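PDB 5U2P: sugar ABC transporter substrate-binding protein from Treponema pallidum subsp. pallidum, which probably binds a small solute, perhaps a sugar, in the periplasm and delivers it to an ABC transporter, though its natural ligand is not established. Local coordinates for residues 50-54 / 327-333; 88-94 / 304-310; 113-118 / 345-349. All blocks are in the same frame, centred on the assembly; numbering follows the deposited sequence.

Contact 1: residues 50-54 / 327-333; sequences VFTKL and VLASAAY
Lys53 reaches Tyr333 through two torsions. Its CG stands beside the backbone N and anti to the carbonyl carbon (chi1 -82°), and a bend at chi3 (69°) turns the end of the chain along the ring. Lys53 and Tyr333 run antiparallel, each reaching toward the other's backbone. Lys53 CE and NZ both come to lie over one face of the phenol. NZ is 4.0 Å from the Tyr333 ring centroid and only 17° off the ring normal, a cation-pi contact. CE makes a CH-pi contact with the same face. Val327 CG1 covers the opposite face, toward the rim, so the ring is held between the lysine chain and a valine methyl. At the edge of the ring, Val50 O lies 3.8 Å from Tyr333 CE2.

Away from the lysine, on the Val327 side of the ring, the contact is apolar. Leu54 CD1 meets Val327 CG1 at 3.8 Å. Leu328 points its CD1 at the edge of the Phe51 ring, 4.2 Å from Phe51 CE1, and the two side chains cross at about a right angle. The other branch of Leu328 faces Val50, but those methyls are modelled too close to be trusted in detail. Phe51 and Leu54 also pack on Val62 of strand 61-67.

The turn between helices 318-329 and 331-337 is pinned by Ser330, the N-cap of the second helix. Ser330 OG donates to Val327 O at 2.7 Å, in the carbonyl plane, and Ser330 N donates to the same oxygen at 3.0 Å. Both bonds hold the break at Ser330, three residues ahead of Tyr333.

Helix 45-58 is thus joined to the helix pair chiefly by dispersion forces, with the lysine charge over an aromatic face at the more exposed border.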
ATOM      1  N   VAL A  50      18.098  15.509   9.175  1.00 37.89           N
ATOM      2  CA  VAL A  50      17.006  15.766  10.091  1.00 32.51           C
ATOM      3  C   VAL A  50      17.520  15.804  11.531  1.00 33.47           C
ATOM      4  O   VAL A  50      17.230  16.736  12.283  1.00 31.78           O
ATOM      5  CB  VAL A  50      15.888  14.681   9.952  1.00 37.00           C
ATOM      6  CG1 VAL A  50      15.144  14.521  11.221  1.00 44.49           C
ATOM      7  CG2 VAL A  50      14.944  15.037   8.824  1.00 49.27           C
ATOM      8  N   PHE A  51      18.283  14.790  11.918  1.00 33.82           N
ATOM      9  CA  PHE A  51      18.790  14.721  13.284  1.00 41.18           C
ATOM     10  C   PHE A  51      19.862  15.790  13.515  1.00 35.97           C
ATOM     11  O   PHE A  51      20.030  16.279  14.633  1.00 37.31           O
ATOM     12  CB  PHE A  51      19.341  13.327  13.590  1.00 35.11           C
ATOM     13  CG  PHE A  51      18.303  12.228  13.552  1.00 38.79           C
ATOM     14  CD1 PHE A  51      16.969  12.491  13.824  1.00 31.88           C
ATOM     15  CD2 PHE A  51      18.668  10.929  13.242  1.00 47.07           C
ATOM     16  CE1 PHE A  51      16.019  11.482  13.782  1.00 46.74           C
ATOM     17  CE2 PHE A  51      17.724   9.924  13.199  1.00 35.77           C
ATOM     18  CZ  PHE A  51      16.398  10.201  13.471  1.00 29.32           C
ATOM     19  N   THR A  52      20.582  16.175  12.460  1.00 38.52           N
ATOM     20  CA  THR A  52      21.585  17.223  12.593  1.00 40.24           C
ATOM     21  C   THR A  52      20.913  18.559  12.884  1.00 39.10           C
ATOM     22  O   THR A  52      21.388  19.319  13.729  1.00 37.93           O
ATOM     23  CB  THR A  52      22.464  17.356  11.323  1.00 44.76           C
ATOM     24  OG1 THR A  52      23.154  16.126  11.089  1.00 39.64           O
ATOM     25  CG2 THR A  52      23.497  18.469  11.489  1.00 45.96           C
ATOM     26  N   LYS A  53      19.821  18.844  12.172  1.00 40.60           N
ATOM     27  CA  LYS A  53      19.020  20.047  12.414  1.00 40.72           C
ATOM     28  C   LYS A  53      18.455  20.057  13.812  1.00 46.86           C
ATOM     29  O   LYS A  53      18.366  21.096  14.460  1.00 35.35           O
ATOM     30  CB  LYS A  53      17.859  20.147  11.423  1.00 46.36           C
ATOM     31  CG  LYS A  53      18.208  20.729  10.072  1.00 62.34           C
ATOM     32  CD  LYS A  53      16.978  20.807   9.172  1.00 73.87           C
ATOM     33  CE  LYS A  53      15.976  21.842   9.664  1.00 68.60           C
ATOM     34  NZ  LYS A  53      14.802  21.955   8.756  1.00 72.08           N
ATOM     35  N   LEU A  54      18.012  18.897  14.268  1.00 31.93           N
ATOM     36  CA  LEU A  54      17.432  18.813  15.572  1.00 27.83           C
ATOM     37  C   LEU A  54      18.431  19.228  16.642  1.00 39.43           C
ATOM     38  O   LEU A  54      18.089  19.951  17.580  1.00 33.05           O
ATOM     39  CB  LEU A  54      16.942  17.379  15.816  1.00 36.47           C
ATOM     40  CG  LEU A  54      15.765  17.139  16.734  1.00 43.67           C
ATOM     41  CD1 LEU A  54      14.524  17.887  16.264  1.00 29.88           C
ATOM     42  CD2 LEU A  54      15.531  15.639  16.780  1.00 29.87           C
ATOM     43  N   VAL A 327       8.618  18.254  16.305  1.00 18.81           N
ATOM     44  CA  VAL A 327       9.465  19.059  15.416  1.00 22.49           C
ATOM     45  C   VAL A 327       9.662  18.342  14.067  1.00 20.23           C
ATOM     46  O   VAL A 327       9.562  18.955  12.995  1.00 22.62           O
ATOM     47  CB  VAL A 327      10.851  19.374  16.040  1.00 26.69           C
ATOM     48  CG1 VAL A 327      11.759  20.106  15.038  1.00 27.76           C
ATOM     49  CG2 VAL A 327      10.703  20.227  17.285  1.00 27.01           C
ATOM     50  N   LEU A 328       9.937  17.050  14.112  1.00 20.50           N
ATOM     51  CA  LEU A 328      10.132  16.286  12.875  1.00 18.18           C
ATOM     52  C   LEU A 328       8.883  16.313  11.996  1.00 23.48           C
ATOM     53  O   LEU A 328       8.973  16.288  10.774  1.00 21.97           O
ATOM     54  CB  LEU A 328      10.517  14.840  13.191  1.00 21.99           C
ATOM     55  CG  LEU A 328      11.862  14.590  13.884  1.00 34.47           C
ATOM     56  CD1 LEU A 328      12.189  13.099  13.969  1.00 30.36           C
ATOM     57  CD2 LEU A 328      12.941  15.305  13.190  1.00 41.19           C
ATOM     58  N   ALA A 329       7.715  16.390  12.622  1.00 20.71           N
ATOM     59  CA  ALA A 329       6.456  16.396  11.889  1.00 20.08           C
ATOM     60  C   ALA A 329       6.158  17.746  11.222  1.00 24.80           C
ATOM     61  O   ALA A 329       5.293  17.825  10.342  1.00 28.25           O
ATOM     62  CB  ALA A 329       5.316  16.025  12.841  1.00 20.24           C
ATOM     63  N   SER A 330       6.863  18.781  11.646  1.00 21.84           N
ATOM     64  CA  SER A 330       6.614  20.160  11.192  1.00 27.51           C
ATOM     65  C   SER A 330       6.892  20.280   9.701  1.00 33.73           C
ATOM     66  O   SER A 330       7.704  19.537   9.156  1.00 25.05           O
ATOM     67  CB  SER A 330       7.468  21.166  11.980  1.00 26.37           C
ATOM     68  OG  SER A 330       8.832  21.179  11.586  1.00 23.65           O
ATOM     69  N   ALA A 331       6.215  21.212   9.040  1.00 29.06           N
ATOM     70  CA  ALA A 331       6.328  21.340   7.586  1.00 36.34           C
ATOM     71  C   ALA A 331       7.772  21.627   7.164  1.00 31.27           C
ATOM     72  O   ALA A 331       8.240  21.125   6.137  1.00 28.60           O
ATOM     73  CB  ALA A 331       5.401  22.432   7.086  1.00 36.83           C
ATOM     74  N   ALA A 332       8.474  22.417   7.976  1.00 32.37           N
ATOM     75  CA  ALA A 332       9.865  22.772   7.699  1.00 33.22           C
ATOM     76  C   ALA A 332      10.758  21.542   7.626  1.00 36.02           C
ATOM     77  O   ALA A 332      11.612  21.424   6.741  1.00 29.68           O
ATOM     78  CB  ALA A 332      10.390  23.734   8.763  1.00 38.45           C
ATOM     79  N   TYR A 333      10.562  20.623   8.564  1.00 31.33           N
ATOM     80  CA  TYR A 333      11.368  19.412   8.590  1.00 23.89           C
ATOM     81  C   TYR A 333      10.939  18.417   7.524  1.00 25.99           C
ATOM     82  O   TYR A 333      11.785  17.788   6.893  1.00 28.05           O
ATOM     83  CB  TYR A 333      11.314  18.784   9.973  1.00 20.07           C
ATOM     84  CG  TYR A 333      12.300  19.383  10.962  1.00 21.29           C
ATOM     85  CD1 TYR A 333      12.206  20.708  11.366  1.00 23.08           C
ATOM     86  CD2 TYR A 333      13.335  18.624  11.484  1.00 22.82           C
ATOM     87  CE1 TYR A 333      13.105  21.241  12.250  1.00 27.71           C
ATOM     88  CE2 TYR A 333      14.237  19.154  12.370  1.00 26.54           C
ATOM     89  CZ  TYR A 333      14.115  20.463  12.753  1.00 34.26           C
ATOM     90  OH  TYR A 333      15.004  20.995  13.653  1.00 29.70           O
TER

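Contact 2: residues 88-94 / 304-310; sequences VVEVSLP and LEVQGLA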
ATOM      1  N   VAL A  88      13.834   6.369  20.866  1.00 21.85           N
ATOM      2  CA  VAL A  88      13.095   6.356  19.610  1.00 20.15           C
ATOM      3  C   VAL A  88      13.567   5.166  18.785  1.00 26.22           C
ATOM      4  O   VAL A  88      14.770   4.963  18.642  1.00 22.26           O
ATOM      5  CB  VAL A  88      13.284   7.662  18.828  1.00 25.75           C
ATOM      6  CG1 VAL A  88      12.628   7.585  17.446  1.00 24.96           C
ATOM      7  CG2 VAL A  88      12.715   8.806  19.641  1.00 22.83           C
ATOM      8  N   VAL A  89      12.626   4.376  18.265  1.00 23.13           N
ATOM      9  CA  VAL A  89      12.980   3.181  17.499  1.00 17.45           C
ATOM     10  C   VAL A  89      12.202   3.140  16.193  1.00 19.75           C
ATOM     11  O   VAL A  89      11.009   3.472  16.141  1.00 22.13           O
ATOM     12  CB  VAL A  89      12.762   1.880  18.332  1.00 23.02           C
ATOM     13  CG1 VAL A  89      13.651   1.903  19.558  1.00 30.17           C
ATOM     14  CG2 VAL A  89      11.296   1.697  18.738  1.00 25.03           C
ATOM     15  N   GLU A  90      12.887   2.739  15.126  1.00 19.55           N
ATOM     16  CA  GLU A  90      12.230   2.475  13.859  1.00 22.45           C
ATOM     17  C   GLU A  90      11.312   1.256  13.985  1.00 28.04           C
ATOM     18  O   GLU A  90      11.679   0.253  14.601  1.00 24.72           O
ATOM     19  CB  GLU A  90      13.253   2.253  12.728  1.00 19.56           C
ATOM     20  CG  GLU A  90      12.560   1.978  11.409  1.00 27.07           C
ATOM     21  CD  GLU A  90      13.488   1.683  10.255  1.00 47.06           C
ATOM     22  OE1 GLU A  90      14.716   1.810  10.409  1.00 58.23           O
ATOM     23  OE2 GLU A  90      12.965   1.323   9.178  1.00 46.22           O
ATOM     24  N   VAL A  91      10.115   1.361  13.419  1.00 20.22           N
ATOM     25  CA  VAL A  91       9.174   0.252  13.394  1.00 22.72           C
ATOM     26  C   VAL A  91       8.589   0.101  12.008  1.00 21.54           C
ATOM     27  O   VAL A  91       8.544   1.043  11.232  1.00 24.83           O
ATOM     28  CB  VAL A  91       8.018   0.433  14.419  1.00 19.99           C
ATOM     29  CG1 VAL A  91       8.563   0.418  15.855  1.00 24.47           C
ATOM     30  CG2 VAL A  91       7.245   1.718  14.145  1.00 23.21           C
ATOM     31  N   SER A  92       8.143  -1.117  11.713  1.00 21.19           N
ATOM     32  CA  SER A  92       7.414  -1.411  10.494  1.00 20.28           C
ATOM     33  C   SER A  92       5.914  -1.300  10.739  1.00 28.01           C
ATOM     34  O   SER A  92       5.341  -2.033  11.550  1.00 29.79           O
ATOM     35  CB  SER A  92       7.763  -2.813   9.987  1.00 31.35           C
ATOM     36  OG  SER A  92       9.111  -2.865   9.536  1.00 38.88           O
ATOM     37  N   LEU A  93       5.298  -0.357  10.044  1.00 21.52           N
ATOM     38  CA  LEU A  93       3.858  -0.164  10.079  1.00 24.71           C
ATOM     39  C   LEU A  93       3.250  -1.018   8.975  1.00 27.58           C
ATOM     40  O   LEU A  93       3.918  -1.278   7.981  1.00 23.23           O
ATOM     41  CB  LEU A  93       3.511   1.316   9.884  1.00 20.88           C
ATOM     42  CG  LEU A  93       4.052   2.204  11.019  1.00 24.23           C
ATOM     43  CD1 LEU A  93       4.069   3.678  10.615  1.00 23.93           C
ATOM     44  CD2 LEU A  93       3.255   2.014  12.305  1.00 27.68           C
ATOM     45  N   PRO A  94       1.986  -1.455   9.138  1.00 20.99           N
ATOM     46  CA  PRO A  94       1.133  -1.181  10.301  1.00 22.36           C
ATOM     47  C   PRO A  94       1.272  -2.191  11.439  1.00 26.94           C
ATOM     48  O   PRO A  94       0.790  -1.930  12.546  1.00 29.03           O
ATOM     49  CB  PRO A  94      -0.279  -1.233   9.708  1.00 26.12           C
ATOM     50  CG  PRO A  94      -0.170  -2.210   8.578  1.00 29.67           C
ATOM     51  CD  PRO A  94       1.230  -2.058   8.023  1.00 22.81           C
ATOM     52  N   LEU A 304       0.311   0.011   2.808  1.00 17.99           N
ATOM     53  CA  LEU A 304       0.619   0.962   3.881  1.00 18.12           C
ATOM     54  C   LEU A 304       1.749   0.424   4.756  1.00 22.24           C
ATOM     55  O   LEU A 304       1.928   0.854   5.904  1.00 21.10           O
ATOM     56  CB  LEU A 304      -0.645   1.261   4.701  1.00 20.68           C
ATOM     57  CG  LEU A 304      -1.886   1.690   3.898  1.00 21.81           C
ATOM     58  CD1 LEU A 304      -3.093   1.977   4.803  1.00 23.53           C
ATOM     59  CD2 LEU A 304      -1.578   2.907   3.022  1.00 20.68           C
ATOM     60  N   GLU A 305       2.538  -0.485   4.194  1.00 23.12           N
ATOM     61  CA  GLU A 305       3.670  -1.077   4.891  1.00 20.28           C
ATOM     62  C   GLU A 305       4.853  -0.118   4.869  1.00 21.12           C
ATOM     63  O   GLU A 305       5.874  -0.391   4.247  1.00 25.48           O
ATOM     64  CB  GLU A 305       4.052  -2.418   4.257  1.00 18.75           C
ATOM     65  CG  GLU A 305       2.927  -3.488   4.347  1.00 24.46           C
ATOM     66  CD  GLU A 305       2.934  -4.260   5.643  1.00 31.86           C
ATOM     67  OE1 GLU A 305       3.984  -4.267   6.320  1.00 32.69           O
ATOM     68  OE2 GLU A 305       1.885  -4.848   5.995  1.00 24.75           O
ATOM     69  N   VAL A 306       4.681   1.001   5.555  1.00 19.43           N
ATOM     70  CA  VAL A 306       5.671   2.062   5.629  1.00 17.70           C
ATOM     71  C   VAL A 306       6.498   1.967   6.908  1.00 26.93           C
ATOM     72  O   VAL A 306       6.152   1.236   7.833  1.00 21.71           O
ATOM     73  CB  VAL A 306       4.996   3.447   5.548  1.00 18.22           C
ATOM     74  CG1 VAL A 306       4.172   3.587   4.230  1.00 21.05           C
ATOM     75  CG2 VAL A 306       4.121   3.728   6.774  1.00 19.53           C
ATOM     76  N   GLN A 307       7.617   2.681   6.930  1.00 17.50           N
ATOM     77  CA  GLN A 307       8.431   2.758   8.127  1.00 18.92           C
ATOM     78  C   GLN A 307       7.977   3.913   9.007  1.00 21.39           C
ATOM     79  O   GLN A 307       7.399   4.893   8.525  1.00 18.31           O
ATOM     80  CB  GLN A 307       9.910   2.909   7.760  1.00 27.31           C
ATOM     81  CG  GLN A 307      10.479   1.689   7.020  1.00 36.14           C
ATOM     82  CD  GLN A 307      10.149   0.349   7.701  1.00 60.51           C
ATOM     83  OE1 GLN A 307       9.403  -0.484   7.161  1.00 36.58           O
ATOM     84  NE2 GLN A 307      10.711   0.137   8.882  1.00 34.22           N
ATOM     85  N   GLY A 308       8.262   3.802  10.302  1.00 18.67           N
ATOM     86  CA  GLY A 308       7.927   4.858  11.239  1.00 19.26           C
ATOM     87  C   GLY A 308       8.862   4.891  12.423  1.00 19.11           C
ATOM     88  O   GLY A 308       9.661   3.982  12.621  1.00 20.20           O
ATOM     89  N   LEU A 309       8.756   5.955  13.204  1.00 16.89           N
ATOM     90  CA  LEU A 309       9.566   6.154  14.395  1.00 17.57           C
ATOM     91  C   LEU A 309       8.623   6.125  15.589  1.00 20.44           C
ATOM     92  O   LEU A 309       7.740   6.974  15.693  1.00 18.97           O
ATOM     93  CB  LEU A 309      10.318   7.489  14.339  1.00 19.78           C
ATOM     94  CG  LEU A 309      11.304   7.668  13.206  1.00 20.81           C
ATOM     95  CD1 LEU A 309      11.813   9.119  13.210  1.00 27.02           C
ATOM     96  CD2 LEU A 309      12.450   6.700  13.351  1.00 24.99           C
ATOM     97  N   ALA A 310       8.793   5.142  16.466  1.00 20.20           N
ATOM     98  CA  ALA A 310       8.006   5.053  17.695  1.00 19.01           C
ATOM     99  C   ALA A 310       8.819   5.487  18.904  1.00 18.64           C
ATOM    100  O   ALA A 310      10.048   5.444  18.875  1.00 19.88           O
ATOM    101  CB  ALA A 310       7.496   3.619  17.907  1.00 20.00           C
TER
HETATM  102  O   HOH W   1       4.046  -4.164   9.152  1.00 27.66           O
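Glu90 and Gln307 meet on one side of an antiparallel strand pair. In Glu90, CB sits 4.0 Å from Gly308 O. CG lies anti to the backbone N (chi1 180°), which sets it 3.6 Å from Gln307 NE2, and the extended chain beyond it takes the carboxylate to the amide. At the tip, Glu90 OE2 accepts from Gln307 NE2 at 2.6 Å. The bond is bent, with an N-H...O angle of 138°. It comes on the anti side of the carboxylate, and the carboxylate and amide planes are 71° apart. OE2 is also bonded to His42 ND1, and OE1 to the backbone N of Arg39, so both oxygens are gripped and the carboxylate is fixed.

The backbones pair in regular order. Val89 with Ala310 and Val91 with Gly308 are hydrogen-bonded pairs. Glu90 with Leu309 and Ser92 with Gln307 are non-hydrogen-bonded pairs. Beyond the strand, Leu93 N continues the ladder to Val306 O at 2.9 Å. Leu93 CD1 then packs on Val306 CG2 at 3.8 Å and lies 4.1 Å from Gly308 CA. On the face of Val89 and Val91, Ala310 CB touches Val91 CG1 at 3.9 Å.

Strand 307-311 is antiparallel to its neighbour 88-92, which is itself parallel to 33-39. The order 61-67, 33-39, 88-92, 307-311, 131-132 is that of the N-terminal lobe in type II periplasmic binding proteins.

Contact 3: residues 113-118 / 345-349; sequences WIPDLL and PAFRN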
ATOM      1  N   TRP A 113       0.160  16.823  15.804  1.00 24.32           N
ATOM      2  CA  TRP A 113       0.448  16.677  14.376  1.00 25.55           C
ATOM      3  C   TRP A 113      -0.354  15.569  13.681  1.00 27.37           C
ATOM      4  O   TRP A 113      -0.307  15.447  12.460  1.00 24.56           O
ATOM      5  CB  TRP A 113       1.948  16.443  14.162  1.00 23.30           C
ATOM      6  CG  TRP A 113       2.592  15.427  15.081  1.00 18.93           C
ATOM      7  CD1 TRP A 113       3.248  15.693  16.237  1.00 25.80           C
ATOM      8  CD2 TRP A 113       2.681  14.008  14.887  1.00 17.43           C
ATOM      9  NE1 TRP A 113       3.732  14.530  16.790  1.00 24.24           N
ATOM     10  CE2 TRP A 113       3.395  13.483  15.979  1.00 22.01           C
ATOM     11  CE3 TRP A 113       2.216  13.129  13.901  1.00 20.47           C
ATOM     12  CZ2 TRP A 113       3.637  12.117  16.130  1.00 23.06           C
ATOM     13  CZ3 TRP A 113       2.468  11.771  14.049  1.00 21.21           C
ATOM     14  CH2 TRP A 113       3.173  11.283  15.155  1.00 24.35           C
ATOM     15  N   ILE A 114      -1.099  14.766  14.445  1.00 23.61           N
ATOM     16  CA  ILE A 114      -1.879  13.680  13.841  1.00 24.39           C
ATOM     17  C   ILE A 114      -2.840  14.164  12.739  1.00 23.67           C
ATOM     18  O   ILE A 114      -2.969  13.513  11.701  1.00 22.54           O
ATOM     19  CB  ILE A 114      -2.650  12.909  14.920  1.00 26.06           C
ATOM     20  CG1 ILE A 114      -1.673  12.135  15.805  1.00 26.89           C
ATOM     21  CG2 ILE A 114      -3.669  11.953  14.314  1.00 31.68           C
ATOM     22  CD1 ILE A 114      -0.926  11.005  15.097  1.00 27.86           C
ATOM     23  N   PRO A 115      -3.509  15.315  12.935  1.00 29.88           N
ATOM     24  CA  PRO A 115      -4.385  15.796  11.852  1.00 28.35           C
ATOM     25  C   PRO A 115      -3.679  16.160  10.545  1.00 27.90           C
ATOM     26  O   PRO A 115      -4.338  16.293   9.511  1.00 31.90           O
ATOM     27  CB  PRO A 115      -5.036  17.044  12.464  1.00 34.54           C
ATOM     28  CG  PRO A 115      -4.981  16.819  13.922  1.00 37.14           C
ATOM     29  CD  PRO A 115      -3.716  16.073  14.180  1.00 26.17           C
ATOM     30  N   ASP A 116      -2.365  16.331  10.588  1.00 24.67           N
ATOM     31  CA  ASP A 116      -1.594  16.702   9.406  1.00 25.06           C
ATOM     32  C   ASP A 116      -1.193  15.470   8.580  1.00 24.52           C
ATOM     33  O   ASP A 116      -0.744  15.590   7.441  1.00 25.93           O
ATOM     34  CB  ASP A 116      -0.344  17.475   9.808  1.00 27.19           C
ATOM     35  CG  ASP A 116      -0.654  18.843  10.388  1.00 56.19           C
ATOM     36  OD1 ASP A 116      -1.664  19.459   9.978  1.00 42.53           O
ATOM     37  OD2 ASP A 116       0.134  19.301  11.246  1.00 37.33           O
ATOM     38  N   LEU A 117      -1.364  14.281   9.144  1.00 24.45           N
ATOM     39  CA  LEU A 117      -1.080  13.059   8.396  1.00 24.92           C
ATOM     40  C   LEU A 117      -2.078  12.832   7.265  1.00 24.58           C
ATOM     41  O   LEU A 117      -3.276  13.056   7.434  1.00 25.89           O
ATOM     42  CB  LEU A 117      -1.110  11.851   9.322  1.00 20.26           C
ATOM     43  CG  LEU A 117      -0.024  11.797  10.395  1.00 20.09           C
ATOM     44  CD1 LEU A 117      -0.344  10.685  11.367  1.00 28.22           C
ATOM     45  CD2 LEU A 117       1.335  11.603   9.763  1.00 21.28           C
ATOM     46  N   LEU A 118      -1.590  12.332   6.131  1.00 22.29           N
ATOM     47  CA  LEU A 118      -2.468  12.025   5.017  1.00 22.32           C
ATOM     48  C   LEU A 118      -3.273  10.759   5.293  1.00 22.07           C
ATOM     49  O   LEU A 118      -4.494  10.735   5.103  1.00 25.92           O
ATOM     50  CB  LEU A 118      -1.658  11.878   3.730  1.00 22.96           C
ATOM     51  CG  LEU A 118      -0.949  13.165   3.284  1.00 27.29           C
ATOM     52  CD1 LEU A 118       0.005  12.928   2.125  1.00 32.82           C
ATOM     53  CD2 LEU A 118      -1.945  14.252   2.924  1.00 38.42           C
ATOM     54  N   PRO A 345       4.564  11.585   0.301  1.00 25.07           N
ATOM     55  CA  PRO A 345       4.724  12.275   1.583  1.00 18.98           C
ATOM     56  C   PRO A 345       3.869  11.656   2.685  1.00 19.67           C
ATOM     57  O   PRO A 345       2.871  10.975   2.414  1.00 25.06           O
ATOM     58  CB  PRO A 345       4.268  13.709   1.272  1.00 22.40           C
ATOM     59  CG  PRO A 345       3.299  13.554   0.153  1.00 28.44           C
ATOM     60  CD  PRO A 345       3.855  12.428  -0.685  1.00 31.27           C
ATOM     61  N   ALA A 346       4.252  11.910   3.926  1.00 21.94           N
ATOM     62  CA  ALA A 346       3.488  11.425   5.082  1.00 22.94           C
ATOM     63  C   ALA A 346       2.503  12.484   5.561  1.00 21.19           C
ATOM     64  O   ALA A 346       1.434  12.170   6.099  1.00 26.32           O
ATOM     65  CB  ALA A 346       4.425  11.047   6.208  1.00 25.34           C
ATOM     66  N   PHE A 347       2.885  13.741   5.358  1.00 21.73           N
ATOM     67  CA  PHE A 347       2.121  14.886   5.828  1.00 25.00           C
ATOM     68  C   PHE A 347       1.593  15.784   4.703  1.00 25.30           C
ATOM     69  O   PHE A 347       2.157  15.866   3.606  1.00 26.71           O
ATOM     70  CB  PHE A 347       2.980  15.730   6.788  1.00 22.60           C
ATOM     71  CG  PHE A 347       3.267  15.055   8.107  1.00 22.51           C
ATOM     72  CD1 PHE A 347       2.451  15.272   9.206  1.00 26.58           C
ATOM     73  CD2 PHE A 347       4.353  14.202   8.241  1.00 24.84           C
ATOM     74  CE1 PHE A 347       2.711  14.649  10.411  1.00 24.09           C
ATOM     75  CE2 PHE A 347       4.619  13.578   9.439  1.00 23.40           C
ATOM     76  CZ  PHE A 347       3.794  13.801  10.533  1.00 22.60           C
ATOM     77  N   ARG A 348       0.480  16.435   5.017  1.00 28.56           N
ATOM     78  CA  ARG A 348      -0.092  17.520   4.221  1.00 37.94           C
ATOM     79  C   ARG A 348       0.918  18.634   3.922  1.00 26.54           C
ATOM     80  O   ARG A 348       1.702  19.017   4.789  1.00 31.01           O
ATOM     81  CB  ARG A 348      -1.270  18.120   4.991  1.00 41.54           C
ATOM     82  CG  ARG A 348      -2.502  18.436   4.193  1.00 63.60           C
ATOM     83  CD  ARG A 348      -3.660  18.763   5.141  1.00 61.41           C
ATOM     84  NE  ARG A 348      -3.968  17.645   6.034  1.00 65.14           N
ATOM     85  CZ  ARG A 348      -4.570  16.528   5.639  1.00 51.20           C
ATOM     86  NH1 ARG A 348      -4.920  16.391   4.369  1.00 36.82           N
ATOM     87  NH2 ARG A 348      -4.824  15.555   6.506  1.00 42.61           N
ATOM     88  N   ASN A 349       0.873  19.168   2.698  1.00 34.17           N
ATOM     89  CA  ASN A 349       1.628  20.375   2.338  1.00 44.96           C
ATOM     90  C   ASN A 349       3.142  20.201   2.415  1.00 36.84           C
ATOM     91  O   ASN A 349       3.854  21.095   2.868  1.00 34.14           O
ATOM     92  CB  ASN A 349       1.208  21.544   3.233  1.00 38.72           C
ATOM     93  CG  ASN A 349      -0.290  21.793   3.201  1.00 60.79           C
ATOM     94  OD1 ASN A 349      -0.925  21.693   2.147  1.00 54.42           O
ATOM     95  ND2 ASN A 349      -0.867  22.112   4.360  1.00 58.93           N
TER
HETATM   96  O   HOH W   2      -6.157  12.888   5.583  1.00 34.68           O
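Hydrogen bonds join Asp116 and Leu118 to the loop 345-349. Arg348 N donates to Asp116 O at 2.8 Å, almost straight at 175°. Leu118 N donates to Ala346 O at 3.0 Å. Between them Leu117 and Phe347 form a single backbone bridge. Arg348 adds a third bond. Its chain bends at chi3 (-60°), which brings NH2 back to Pro115 O at 3.1 Å, with the oxygen near the guanidinium plane. NH2 also donates to a water, and NH1 is bonded to Glu368 O, so the group is held from several sides.

Aromatic contacts centre on Phe347. Leu117 CD2 rests over one face of the ring, 3.6 Å from its centroid, as a CH-pi contact. Asp116 CB and Trp113 O lie at the ring edge, in its plane. Trp113 CE3 touches Phe347 CZ at 3.8 Å.

Apolar contacts continue around Leu118. Its CD1 meets Pro345 CG at 3.9 Å. Its CD2 lies over a face of the Arg348 guanidinium, 3.9 Å from NH1, and gives that flat group an apolar cover.

The aromatic part of the contact packs against both helix 318-329 and strand 131-132. Trp113 and Phe347 both touch Ala329 of the helix and Leu131 of the strand, while Leu117 rests on Pro132.

From the N terminus the chain passes 50-54, 88-94 and 113-118 in turn, and each waits for a partner more than 200 residues later. Contact 2 closes first, when 304-310 returns to the sheet. Contact 1 closes next at 327-333, so the span of contact 2 lies wholly within its own. Contact 3 closes last at 345-349 and crosses both. Strand 307-311 leads into helix 318-329, and Leu309 touches Leu328 to connect contacts 1 and 2. Helix 318-329 joins contacts 1 and 3 through its last residue, Ala329. Contacts 2 and 3 stay about 6 Å apart at their nearest atoms. Together they tie the later chain to helix 45-58, strand 88-92 and the loop before strand 131-132.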